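Selenium-binding protein (Sulfolobus tokodaii, PDB 2ECE) is of unknown function but, as a beta-propeller protein of the SBP56 family, possibly binds selenium. Local coordinates at residues V134-T142 against I152-P163; V201-V209 against N250-P258. All coordinates share one frame; numbering follows the deposited sequence.

Contact 1: V134-T142 against I152-P163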
ATOM      1  N   VAL A 134      11.171 -17.963 -13.422  1.00 25.52           N
ATOM      2  CA  VAL A 134      10.910 -17.072 -14.546  1.00 24.31           C
ATOM      3  C   VAL A 134      11.394 -15.632 -14.382  1.00 24.56           C
ATOM      4  O   VAL A 134      11.973 -15.065 -15.303  1.00 24.73           O
ATOM      5  CB  VAL A 134       9.398 -17.027 -14.867  1.00 25.20           C
ATOM      6  CG1 VAL A 134       9.138 -16.132 -16.069  1.00 25.04           C
ATOM      7  CG2 VAL A 134       8.881 -18.433 -15.128  1.00 26.62           C
ATOM      8  N   SER A 135      11.156 -15.040 -13.213  1.00 23.68           N
ATOM      9  CA  SER A 135      11.536 -13.648 -12.977  1.00 22.34           C
ATOM     10  C   SER A 135      12.856 -13.442 -12.242  1.00 23.31           C
ATOM     11  O   SER A 135      13.476 -12.388 -12.379  1.00 22.94           O
ATOM     12  CB  SER A 135      10.438 -12.937 -12.183  1.00 20.10           C
ATOM     13  OG  SER A 135      10.447 -13.373 -10.835  1.00 17.37           O
ATOM     14  N   GLY A 136      13.272 -14.425 -11.449  1.00 22.40           N
ATOM     15  CA  GLY A 136      14.506 -14.288 -10.692  1.00 23.60           C
ATOM     16  C   GLY A 136      14.315 -13.415  -9.456  1.00 23.73           C
ATOM     17  O   GLY A 136      15.288 -12.985  -8.834  1.00 24.24           O
ATOM     18  N   TYR A 137      13.055 -13.150  -9.107  1.00 22.37           N
ATOM     19  CA  TYR A 137      12.715 -12.331  -7.942  1.00 21.56           C
ATOM     20  C   TYR A 137      11.946 -13.119  -6.882  1.00 21.56           C
ATOM     21  O   TYR A 137      11.301 -14.131  -7.182  1.00 22.55           O
ATOM     22  CB  TYR A 137      11.841 -11.136  -8.352  1.00 19.58           C
ATOM     23  CG  TYR A 137      12.514 -10.075  -9.190  1.00 20.31           C
ATOM     24  CD1 TYR A 137      13.776  -9.586  -8.855  1.00 20.68           C
ATOM     25  CD2 TYR A 137      11.854  -9.503 -10.282  1.00 19.47           C
ATOM     26  CE1 TYR A 137      14.365  -8.550  -9.583  1.00 18.27           C
ATOM     27  CE2 TYR A 137      12.435  -8.468 -11.017  1.00 17.83           C
ATOM     28  CZ  TYR A 137      13.689  -7.997 -10.658  1.00 17.92           C
ATOM     29  OH  TYR A 137      14.256  -6.960 -11.357  1.00 17.83           O
ATOM     30  N   SER A 138      12.003 -12.639  -5.642  1.00 21.42           N
ATOM     31  CA  SER A 138      11.281 -13.273  -4.541  1.00 19.74           C
ATOM     32  C   SER A 138      10.751 -12.199  -3.590  1.00 18.84           C
ATOM     33  O   SER A 138      11.239 -11.061  -3.601  1.00 19.03           O
ATOM     34  CB  SER A 138      12.188 -14.259  -3.785  1.00 20.10           C
ATOM     35  OG  SER A 138      13.203 -13.593  -3.053  1.00 23.52           O
ATOM     36  N   ARG A 139       9.761 -12.571  -2.775  1.00 18.76           N
ATOM     37  CA  ARG A 139       9.120 -11.675  -1.805  1.00 18.73           C
ATOM     38  C   ARG A 139       8.361 -10.579  -2.551  1.00 19.16           C
ATOM     39  O   ARG A 139       8.820  -9.437  -2.659  1.00 18.53           O
ATOM     40  CB  ARG A 139      10.156 -11.063  -0.854  1.00 18.25           C
ATOM     41  CG  ARG A 139      10.639 -12.006   0.262  1.00 18.95           C
ATOM     42  CD  ARG A 139      11.640 -13.058  -0.230  1.00 19.68           C
ATOM     43  NE  ARG A 139      12.250 -13.772   0.894  1.00 20.62           N
ATOM     44  CZ  ARG A 139      13.357 -14.516   0.815  1.00 21.93           C
ATOM     45  NH1 ARG A 139      14.001 -14.662  -0.336  1.00 18.68           N
ATOM     46  NH2 ARG A 139      13.829 -15.107   1.902  1.00 23.81           N
ATOM     47  N   LEU A 140       7.187 -10.951  -3.054  1.00 18.83           N
ATOM     48  CA  LEU A 140       6.340 -10.065  -3.849  1.00 20.01           C
ATOM     49  C   LEU A 140       5.515  -9.096  -3.020  1.00 19.54           C
ATOM     50  O   LEU A 140       4.850  -9.481  -2.049  1.00 18.73           O
ATOM     51  CB  LEU A 140       5.440 -10.907  -4.750  1.00 19.11           C
ATOM     52  CG  LEU A 140       6.089 -11.383  -6.057  1.00 20.81           C
ATOM     53  CD1 LEU A 140       7.470 -11.976  -5.805  1.00 23.24           C
ATOM     54  CD2 LEU A 140       5.163 -12.394  -6.716  1.00 19.71           C
ATOM     55  N   HIS A 141       5.554  -7.830  -3.430  1.00 18.01           N
ATOM     56  CA  HIS A 141       4.878  -6.760  -2.710  1.00 16.56           C
ATOM     57  C   HIS A 141       3.691  -6.105  -3.435  1.00 15.10           C
ATOM     58  O   HIS A 141       2.554  -6.562  -3.329  1.00 15.30           O
ATOM     59  CB  HIS A 141       5.926  -5.696  -2.347  1.00 15.81           C
ATOM     60  CG  HIS A 141       5.426  -4.631  -1.424  1.00 16.25           C
ATOM     61  ND1 HIS A 141       5.402  -4.781  -0.052  1.00 20.13           N
ATOM     62  CD2 HIS A 141       4.929  -3.397  -1.675  1.00 15.12           C
ATOM     63  CE1 HIS A 141       4.912  -3.685   0.501  1.00 14.88           C
ATOM     64  NE2 HIS A 141       4.617  -2.830  -0.462  1.00 17.87           N
ATOM     65  N   THR A 142       3.971  -5.045  -4.184  1.00 14.18           N
ATOM     66  CA  THR A 142       2.933  -4.288  -4.886  1.00 14.84           C
ATOM     67  C   THR A 142       2.421  -4.893  -6.196  1.00 15.57           C
ATOM     68  O   THR A 142       3.201  -5.403  -6.996  1.00 15.14           O
ATOM     69  CB  THR A 142       3.426  -2.856  -5.200  1.00 14.46           C
ATOM     70  OG1 THR A 142       3.846  -2.220  -3.982  1.00 14.83           O
ATOM     71  CG2 THR A 142       2.299  -2.018  -5.869  1.00 13.39           C
ATOM     72  N   ILE A 152       4.135  -6.562 -10.781  1.00 16.64           N
ATOM     73  CA  ILE A 152       4.290  -6.869  -9.365  1.00 16.95           C
ATOM     74  C   ILE A 152       5.717  -6.603  -8.921  1.00 17.26           C
ATOM     75  O   ILE A 152       6.658  -7.093  -9.534  1.00 18.12           O
ATOM     76  CB  ILE A 152       3.966  -8.356  -9.076  1.00 16.98           C
ATOM     77  CG1 ILE A 152       2.579  -8.704  -9.633  1.00 17.08           C
ATOM     78  CG2 ILE A 152       4.024  -8.617  -7.577  1.00 14.93           C
ATOM     79  CD1 ILE A 152       2.213 -10.166  -9.511  1.00 17.32           C
ATOM     80  N   SER A 153       5.884  -5.833  -7.852  1.00 18.06           N
ATOM     81  CA  SER A 153       7.223  -5.545  -7.361  1.00 17.80           C
ATOM     82  C   SER A 153       7.695  -6.660  -6.428  1.00 18.89           C
ATOM     83  O   SER A 153       6.885  -7.389  -5.854  1.00 17.96           O
ATOM     84  CB  SER A 153       7.245  -4.202  -6.629  1.00 17.60           C
ATOM     85  OG  SER A 153       6.451  -4.250  -5.459  1.00 14.12           O
ATOM     86  N   ALA A 154       9.012  -6.794  -6.292  1.00 18.03           N
ATOM     87  CA  ALA A 154       9.599  -7.819  -5.434  1.00 18.20           C
ATOM     88  C   ALA A 154      10.792  -7.233  -4.681  1.00 17.64           C
ATOM     89  O   ALA A 154      11.576  -6.469  -5.240  1.00 17.81           O
ATOM     90  CB  ALA A 154      10.031  -9.029  -6.279  1.00 17.79           C
ATOM     91  N   LEU A 155      10.922  -7.594  -3.407  1.00 18.51           N
ATOM     92  CA  LEU A 155      11.991  -7.082  -2.556  1.00 20.08           C
ATOM     93  C   LEU A 155      13.418  -7.532  -2.886  1.00 22.20           C
ATOM     94  O   LEU A 155      14.372  -6.803  -2.618  1.00 21.68           O
ATOM     95  CB  LEU A 155      11.688  -7.423  -1.096  1.00 20.36           C
ATOM     96  CG  LEU A 155      10.963  -6.420  -0.187  1.00 22.64           C
ATOM     97  CD1 LEU A 155      10.012  -5.538  -0.969  1.00 20.69           C
ATOM     98  CD2 LEU A 155      10.259  -7.181   0.914  1.00 19.29           C
ATOM     99  N   GLY A 156      13.583  -8.718  -3.460  1.00 22.86           N
ATOM    100  CA  GLY A 156      14.934  -9.159  -3.768  1.00 22.57           C
ATOM    101  C   GLY A 156      15.041 -10.244  -4.823  1.00 22.77           C
ATOM    102  O   GLY A 156      14.058 -10.559  -5.492  1.00 19.79           O
ATOM    103  N   ASN A 157      16.244 -10.795  -4.997  1.00 24.88           N
ATOM    104  CA  ASN A 157      16.444 -11.866  -5.967  1.00 26.51           C
ATOM    105  C   ASN A 157      16.066 -13.194  -5.311  1.00 28.28           C
ATOM    106  O   ASN A 157      15.657 -13.218  -4.147  1.00 26.55           O
ATOM    107  CB  ASN A 157      17.901 -11.913  -6.449  1.00 27.12           C
ATOM    108  CG  ASN A 157      18.892 -12.119  -5.318  1.00 25.64           C
ATOM    109  OD1 ASN A 157      18.525 -12.449  -4.193  1.00 25.67           O
ATOM    110  ND2 ASN A 157      20.168 -11.935  -5.624  1.00 27.48           N
ATOM    111  N   GLU A 158      16.214 -14.298  -6.038  1.00 30.33           N
ATOM    112  CA  GLU A 158      15.837 -15.589  -5.477  1.00 31.90           C
ATOM    113  C   GLU A 158      16.576 -15.973  -4.199  1.00 32.48           C
ATOM    114  O   GLU A 158      16.086 -16.797  -3.435  1.00 33.80           O
ATOM    115  CB  GLU A 158      15.951 -16.712  -6.530  1.00 33.23           C
ATOM    116  CG  GLU A 158      17.264 -16.829  -7.288  1.00 35.85           C
ATOM    117  CD  GLU A 158      17.373 -15.858  -8.457  1.00 36.47           C
ATOM    118  OE1 GLU A 158      17.948 -14.767  -8.278  1.00 37.43           O
ATOM    119  OE2 GLU A 158      16.881 -16.185  -9.557  1.00 37.28           O
ATOM    120  N   GLU A 159      17.731 -15.363  -3.946  1.00 32.08           N
ATOM    121  CA  GLU A 159      18.504 -15.672  -2.740  1.00 33.08           C
ATOM    122  C   GLU A 159      18.174 -14.797  -1.534  1.00 31.41           C
ATOM    123  O   GLU A 159      18.722 -14.994  -0.453  1.00 29.96           O
ATOM    124  CB  GLU A 159      20.003 -15.541  -3.006  1.00 36.60           C
ATOM    125  CG  GLU A 159      20.591 -16.527  -3.996  1.00 41.26           C
ATOM    126  CD  GLU A 159      22.110 -16.444  -4.034  1.00 44.78           C
ATOM    127  OE1 GLU A 159      22.677 -16.310  -5.141  1.00 46.55           O
ATOM    128  OE2 GLU A 159      22.740 -16.510  -2.952  1.00 46.87           O
ATOM    129  N   GLY A 160      17.294 -13.820  -1.713  1.00 30.92           N
ATOM    130  CA  GLY A 160      16.961 -12.954  -0.597  1.00 28.06           C
ATOM    131  C   GLY A 160      17.807 -11.694  -0.570  1.00 27.56           C
ATOM    132  O   GLY A 160      17.662 -10.864   0.330  1.00 27.29           O
ATOM    133  N   GLU A 161      18.710 -11.556  -1.537  1.00 27.28           N
ATOM    134  CA  GLU A 161      19.542 -10.358  -1.640  1.00 27.56           C
ATOM    135  C   GLU A 161      18.931  -9.519  -2.763  1.00 26.58           C
ATOM    136  O   GLU A 161      17.720  -9.576  -2.980  1.00 28.66           O
ATOM    137  CB  GLU A 161      20.998 -10.727  -1.969  1.00 27.80           C
ATOM    138  CG  GLU A 161      21.689 -11.547  -0.870  1.00 29.07           C
ATOM    139  CD  GLU A 161      21.729 -10.828   0.471  1.00 30.53           C
ATOM    140  OE1 GLU A 161      21.716 -11.508   1.519  1.00 30.74           O
ATOM    141  OE2 GLU A 161      21.783  -9.582   0.484  1.00 32.70           O
ATOM    142  N   GLY A 162      19.749  -8.751  -3.476  1.00 25.24           N
ATOM    143  CA  GLY A 162      19.233  -7.926  -4.558  1.00 24.06           C
ATOM    144  C   GLY A 162      19.960  -8.165  -5.868  1.00 25.21           C
ATOM    145  O   GLY A 162      20.877  -8.981  -5.915  1.00 25.44           O
ATOM    146  N   PRO A 163      19.608  -7.445  -6.947  1.00 23.99           N
ATOM    147  CA  PRO A 163      18.565  -6.417  -7.011  1.00 23.51           C
ATOM    148  C   PRO A 163      17.153  -6.971  -6.912  1.00 22.48           C
ATOM    149  O   PRO A 163      16.888  -8.106  -7.293  1.00 22.40           O
ATOM    150  CB  PRO A 163      18.797  -5.764  -8.375  1.00 23.88           C
ATOM    151  CG  PRO A 163      20.238  -6.096  -8.701  1.00 25.31           C
ATOM    152  CD  PRO A 163      20.342  -7.513  -8.219  1.00 24.26           C
TER
HETATM  153  O   HOH W   1      15.638 -17.126  -0.344  1.00 26.20           O
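Asn157 O takes two hydrogen bonds, one on each face of its carbonyl plane. Ser138 OG donates to Asn157 O at 2.7 Å from one face. Gly160 N donates from the other and closes the type I turn 157-160. Ser138 OG sits between its own backbone N and carbonyl carbon (chi1 70°), which turns it onto this oxygen. Ser138 OG also accepts from Arg139 NH1 at 3.0 Å, lying in the guanidinium plane. A water joins Arg139 NH1 to Glu158 O. Arg139 NH1 also lies 3.4 Å from Gly160 CA, while Arg139 NE forms a salt bridge with Glu214.

The backbones pair antiparallel. Ser138 N bonds Gly156 O, and Leu155 N bonds Arg139 O. The chain bends near Arg139 and Leu155, and the pairing continues past the bends. There His141 N meets Ser153 O at 2.8 Å in a nearly straight bond (173°). Ser153 OG accepts from Thr142 N at 2.9 Å and is also bonded to Tyr191.

Ala154 CB packs against Tyr137 CB at 3.5 Å and against Leu140 CD1. Leu140 CG meets Ile152 CG2 at 3.8 Å. Tyr137 OH reaches Glu181 and Arg184.

The contact spans the hairpin 140-145/150-154, the first two strands of one propeller blade, and its open end. Strand 165-169 flanks strand 150-154, Leu140 and Ile152 touch strand 97-101, and Arg139 and Leu155 touch Pro210 of helix 210-213.

Contact 2: V201-V209 against N250-P258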
ATOM      1  N   VAL A 201       6.151   7.208 -17.742  1.00 21.66           N
ATOM      2  CA  VAL A 201       7.230   7.122 -16.779  1.00 22.45           C
ATOM      3  C   VAL A 201       6.751   6.302 -15.603  1.00 19.95           C
ATOM      4  O   VAL A 201       5.597   6.401 -15.179  1.00 17.19           O
ATOM      5  CB  VAL A 201       7.721   8.516 -16.304  1.00 26.11           C
ATOM      6  CG1 VAL A 201       6.958   9.604 -17.006  1.00 27.89           C
ATOM      7  CG2 VAL A 201       7.601   8.639 -14.796  1.00 26.72           C
ATOM      8  N   LEU A 202       7.654   5.473 -15.098  1.00 16.91           N
ATOM      9  CA  LEU A 202       7.373   4.616 -13.966  1.00 17.18           C
ATOM     10  C   LEU A 202       8.316   5.068 -12.865  1.00 16.98           C
ATOM     11  O   LEU A 202       9.455   5.451 -13.135  1.00 15.60           O
ATOM     12  CB  LEU A 202       7.640   3.153 -14.338  1.00 16.62           C
ATOM     13  CG  LEU A 202       7.452   2.074 -13.263  1.00 17.36           C
ATOM     14  CD1 LEU A 202       7.027   0.767 -13.931  1.00 17.58           C
ATOM     15  CD2 LEU A 202       8.737   1.883 -12.472  1.00 17.47           C
ATOM     16  N   VAL A 203       7.830   5.055 -11.633  1.00 16.96           N
ATOM     17  CA  VAL A 203       8.636   5.447 -10.487  1.00 18.15           C
ATOM     18  C   VAL A 203       8.672   4.248  -9.556  1.00 17.01           C
ATOM     19  O   VAL A 203       7.678   3.531  -9.433  1.00 17.94           O
ATOM     20  CB  VAL A 203       8.007   6.666  -9.759  1.00 19.35           C
ATOM     21  CG1 VAL A 203       8.090   7.893 -10.645  1.00 20.72           C
ATOM     22  CG2 VAL A 203       6.546   6.375  -9.425  1.00 18.54           C
ATOM     23  N   SER A 204       9.815   4.019  -8.918  1.00 15.82           N
ATOM     24  CA  SER A 204       9.971   2.903  -7.994  1.00 16.38           C
ATOM     25  C   SER A 204      10.701   3.401  -6.748  1.00 18.17           C
ATOM     26  O   SER A 204      11.484   4.357  -6.823  1.00 17.17           O
ATOM     27  CB  SER A 204      10.765   1.767  -8.658  1.00 18.93           C
ATOM     28  OG  SER A 204      12.082   2.179  -9.007  1.00 20.03           O
ATOM     29  N   SER A 205      10.453   2.748  -5.614  1.00 16.90           N
ATOM     30  CA  SER A 205      11.060   3.157  -4.343  1.00 17.57           C
ATOM     31  C   SER A 205      12.051   2.154  -3.742  1.00 17.30           C
ATOM     32  O   SER A 205      12.512   1.241  -4.425  1.00 16.86           O
ATOM     33  CB  SER A 205       9.954   3.474  -3.328  1.00 15.82           C
ATOM     34  OG  SER A 205       9.092   2.366  -3.154  1.00 15.75           O
ATOM     35  N   GLU A 206      12.377   2.326  -2.462  1.00 18.09           N
ATOM     36  CA  GLU A 206      13.353   1.442  -1.817  1.00 19.03           C
ATOM     37  C   GLU A 206      13.129   1.213  -0.322  1.00 19.82           C
ATOM     38  O   GLU A 206      13.019   2.162   0.458  1.00 19.02           O
ATOM     39  CB  GLU A 206      14.775   2.000  -1.965  1.00 19.81           C
ATOM     40  CG  GLU A 206      15.233   2.423  -3.358  1.00 19.79           C
ATOM     41  CD  GLU A 206      16.657   2.983  -3.326  1.00 21.62           C
ATOM     42  OE1 GLU A 206      17.044   3.524  -2.271  1.00 22.17           O
ATOM     43  OE2 GLU A 206      17.382   2.898  -4.342  1.00 22.16           O
ATOM     44  N   TRP A 207      13.083  -0.056   0.072  1.00 18.39           N
ATOM     45  CA  TRP A 207      12.943  -0.405   1.477  1.00 20.13           C
ATOM     46  C   TRP A 207      14.269  -1.075   1.839  1.00 20.28           C
ATOM     47  O   TRP A 207      15.217  -0.394   2.214  1.00 21.21           O
ATOM     48  CB  TRP A 207      11.766  -1.358   1.690  1.00 18.23           C
ATOM     49  CG  TRP A 207      11.422  -1.598   3.140  1.00 18.87           C
ATOM     50  CD1 TRP A 207      11.666  -0.760   4.196  1.00 19.10           C
ATOM     51  CD2 TRP A 207      10.683  -2.707   3.673  1.00 18.67           C
ATOM     52  NE1 TRP A 207      11.116  -1.275   5.349  1.00 19.85           N
ATOM     53  CE2 TRP A 207      10.507  -2.467   5.058  1.00 19.67           C
ATOM     54  CE3 TRP A 207      10.146  -3.874   3.116  1.00 18.00           C
ATOM     55  CZ2 TRP A 207       9.819  -3.355   5.890  1.00 19.81           C
ATOM     56  CZ3 TRP A 207       9.460  -4.759   3.947  1.00 18.95           C
ATOM     57  CH2 TRP A 207       9.302  -4.493   5.318  1.00 21.07           C
ATOM     58  N   ALA A 208      14.337  -2.396   1.688  1.00 21.65           N
ATOM     59  CA  ALA A 208      15.549  -3.164   1.972  1.00 22.96           C
ATOM     60  C   ALA A 208      15.313  -4.556   1.399  1.00 23.70           C
ATOM     61  O   ALA A 208      14.177  -4.890   1.081  1.00 23.21           O
ATOM     62  CB  ALA A 208      15.789  -3.244   3.478  1.00 22.85           C
ATOM     63  N   VAL A 209      16.365  -5.361   1.254  1.00 22.33           N
ATOM     64  CA  VAL A 209      16.197  -6.704   0.706  1.00 21.76           C
ATOM     65  C   VAL A 209      15.606  -7.645   1.751  1.00 22.53           C
ATOM     66  O   VAL A 209      15.629  -7.350   2.946  1.00 23.41           O
ATOM     67  CB  VAL A 209      17.536  -7.300   0.202  1.00 21.65           C
ATOM     68  CG1 VAL A 209      18.159  -6.375  -0.835  1.00 20.73           C
ATOM     69  CG2 VAL A 209      18.480  -7.539   1.369  1.00 20.49           C
ATOM     70  N   ASN A 250      17.486  10.300   5.713  1.00 29.20           N
ATOM     71  CA  ASN A 250      16.234   9.546   5.812  1.00 27.65           C
ATOM     72  C   ASN A 250      16.362   8.111   5.317  1.00 26.21           C
ATOM     73  O   ASN A 250      17.206   7.807   4.475  1.00 25.23           O
ATOM     74  CB  ASN A 250      15.116  10.251   5.035  1.00 26.53           C
ATOM     75  CG  ASN A 250      14.845  11.653   5.547  1.00 26.90           C
ATOM     76  OD1 ASN A 250      14.670  11.863   6.747  1.00 28.15           O
ATOM     77  ND2 ASN A 250      14.797  12.621   4.635  1.00 22.54           N
ATOM     78  N   ARG A 251      15.517   7.233   5.844  1.00 25.76           N
ATOM     79  CA  ARG A 251      15.524   5.831   5.448  1.00 24.67           C
ATOM     80  C   ARG A 251      14.108   5.274   5.255  1.00 23.57           C
ATOM     81  O   ARG A 251      13.164   5.658   5.944  1.00 22.72           O
ATOM     82  CB  ARG A 251      16.277   4.991   6.486  1.00 25.10           C
ATOM     83  CG  ARG A 251      17.774   5.282   6.554  1.00 25.22           C
ATOM     84  CD  ARG A 251      18.470   4.916   5.251  1.00 26.06           C
ATOM     85  NE  ARG A 251      19.922   5.070   5.328  1.00 29.08           N
ATOM     86  CZ  ARG A 251      20.565   6.233   5.246  1.00 30.69           C
ATOM     87  NH1 ARG A 251      19.887   7.361   5.076  1.00 27.72           N
ATOM     88  NH2 ARG A 251      21.894   6.265   5.334  1.00 29.55           N
ATOM     89  N   MET A 252      14.001   4.348   4.312  1.00 22.84           N
ATOM     90  CA  MET A 252      12.760   3.696   3.950  1.00 21.71           C
ATOM     91  C   MET A 252      11.891   4.623   3.090  1.00 21.28           C
ATOM     92  O   MET A 252      10.991   5.304   3.590  1.00 20.36           O
ATOM     93  CB  MET A 252      11.998   3.278   5.210  1.00 22.40           C
ATOM     94  CG  MET A 252      12.753   2.282   6.100  1.00 22.92           C
ATOM     95  SD  MET A 252      11.763   1.597   7.443  1.00 23.51           S
ATOM     96  CE  MET A 252      13.032   1.257   8.704  1.00 23.56           C
ATOM     97  N   ALA A 253      12.084   4.525   1.776  1.00 20.13           N
ATOM     98  CA  ALA A 253      11.323   5.304   0.808  1.00 18.88           C
ATOM     99  C   ALA A 253      10.236   4.297   0.409  1.00 18.98           C
ATOM    100  O   ALA A 253      10.489   3.453  -0.464  1.00 18.88           O
ATOM    101  CB  ALA A 253      12.213   5.665  -0.391  1.00 18.85           C
ATOM    102  N   LEU A 254       9.041   4.389   0.994  1.00 18.67           N
ATOM    103  CA  LEU A 254       8.003   3.431   0.733  1.00 17.89           C
ATOM    104  C   LEU A 254       7.033   3.792  -0.432  1.00 18.41           C
ATOM    105  O   LEU A 254       7.315   3.496  -1.601  1.00 18.04           O
ATOM    106  CB  LEU A 254       7.230   3.147   2.110  1.00 16.45           C
ATOM    107  CG  LEU A 254       8.231   2.566   3.150  1.00 17.76           C
ATOM    108  CD1 LEU A 254       7.396   1.960   4.243  1.00 13.71           C
ATOM    109  CD2 LEU A 254       9.181   1.491   2.579  1.00 15.30           C
ATOM    110  N   GLU A 255       5.775   4.052  -0.006  1.00 18.49           N
ATOM    111  CA  GLU A 255       4.626   4.274  -0.879  1.00 18.69           C
ATOM    112  C   GLU A 255       4.628   5.416  -1.846  1.00 19.53           C
ATOM    113  O   GLU A 255       4.759   6.593  -1.457  1.00 19.26           O
ATOM    114  CB  GLU A 255       3.324   4.333  -0.034  1.00 18.04           C
ATOM    115  CG  GLU A 255       3.032   3.127   0.867  1.00 19.53           C
ATOM    116  CD  GLU A 255       2.758   1.832   0.111  1.00 20.49           C
ATOM    117  OE1 GLU A 255       2.198   1.892  -1.000  1.00 21.67           O
ATOM    118  OE2 GLU A 255       3.084   0.745   0.638  1.00 20.41           O
ATOM    119  N   LEU A 256       4.427   5.069  -3.116  1.00 17.04           N
ATOM    120  CA  LEU A 256       4.472   6.049  -4.210  1.00 16.84           C
ATOM    121  C   LEU A 256       3.089   6.404  -4.683  1.00 16.68           C
ATOM    122  O   LEU A 256       2.328   5.516  -5.073  1.00 17.02           O
ATOM    123  CB  LEU A 256       5.287   5.504  -5.401  1.00 16.09           C
ATOM    124  CG  LEU A 256       6.806   5.579  -5.268  1.00 15.53           C
ATOM    125  CD1 LEU A 256       7.475   4.627  -6.242  1.00 15.92           C
ATOM    126  CD2 LEU A 256       7.248   7.014  -5.507  1.00 14.77           C
ATOM    127  N   ARG A 257       2.748   7.688  -4.667  1.00 16.02           N
ATOM    128  CA  ARG A 257       1.410   8.080  -5.076  1.00 16.48           C
ATOM    129  C   ARG A 257       1.368   9.241  -6.064  1.00 17.61           C
ATOM    130  O   ARG A 257       1.403  10.407  -5.674  1.00 16.13           O
ATOM    131  CB  ARG A 257       0.568   8.440  -3.846  1.00 17.64           C
ATOM    132  CG  ARG A 257       0.376   7.299  -2.843  1.00 18.63           C
ATOM    133  CD  ARG A 257      -0.544   6.186  -3.375  1.00 17.90           C
ATOM    134  NE  ARG A 257      -0.817   5.181  -2.342  1.00 16.84           N
ATOM    135  CZ  ARG A 257      -0.006   4.175  -2.028  1.00 17.64           C
ATOM    136  NH1 ARG A 257       1.141   4.009  -2.672  1.00 18.02           N
ATOM    137  NH2 ARG A 257      -0.329   3.350  -1.042  1.00 18.60           N
ATOM    138  N   PRO A 258       1.327   8.927  -7.366  1.00 17.80           N
ATOM    139  CA  PRO A 258       1.268   9.966  -8.402  1.00 17.82           C
ATOM    140  C   PRO A 258      -0.101  10.642  -8.237  1.00 19.43           C
ATOM    141  O   PRO A 258      -1.029  10.018  -7.711  1.00 17.77           O
ATOM    142  CB  PRO A 258       1.306   9.161  -9.705  1.00 17.61           C
ATOM    143  CG  PRO A 258       2.016   7.882  -9.320  1.00 17.78           C
ATOM    144  CD  PRO A 258       1.438   7.582  -7.961  1.00 16.86           C
TER
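Trp207 turns the edge of its indole to Met252 and also packs against Leu254. Met252 CG lies in the ring plane, 3.7 Å from Trp207 CD1. Met252 SD is 3.6 Å from Trp207 NE1, which donates a weak hydrogen bond to it. This is a Met-aromatic contact at the ring edge, with the sulfur 85° off the normal of the five-membered ring. Trp207 CG is anti to the backbone N (chi1 -171°), and this swings the indole out to the sulfur. Leu254 CD2 comes obliquely to Trp207 CD1 at 3.7 Å. The indole also meets the ring of Trp405, with the planes at about 50°.

Beside the indole the backbones form one antiparallel bridge, a hydrogen-bonded pair. Glu206 N bonds Ala253 O at 3.0 Å, and Ala253 N bonds Glu206 O at 2.9 Å. Ser205 OG then donates to Leu254 O at 2.6 Å, in the carbonyl plane and on a lone pair. That hydroxyl is also bonded to Asp192 N, so this buried group has two polar partners.

Farther along, Leu256 CD1 packs on Val203 CG2 at 3.7 Å and reaches the Val203 carbonyl. The Glu206 carboxylate bonds outside this pairing, to His231 and the backbone N of Arg229.

The contact joins neighbouring propeller blades. Strand 201-204 lies between strands 193-196 and 229-234 in one sheet. Strand 250-258 is an outermost strand of the next sheet, beside strand 266-274.

From the N terminus, the chain enters contact 1 at the end of helix 128-135. It runs along strand 140-145, turns back, and closes contact 1 on strand 150-154 and the loop after it. This is a short hairpin closure within one four-stranded sheet. Strands 165-169 and 176-179 complete that sheet before the chain reaches 201-209. Contact 2 closes a longer excursion, through helices 210-213 and 222-225 and strands 229-234 and 239-245, and joins two successive sheets. The contacts follow in series, neither nested nor crossed. The centres of contact 1 and contact 2 are about 15 Å apart. They touch where Val209 packs on Gly160, Glu161 and Gly162, and where Leu155 meets Ala208.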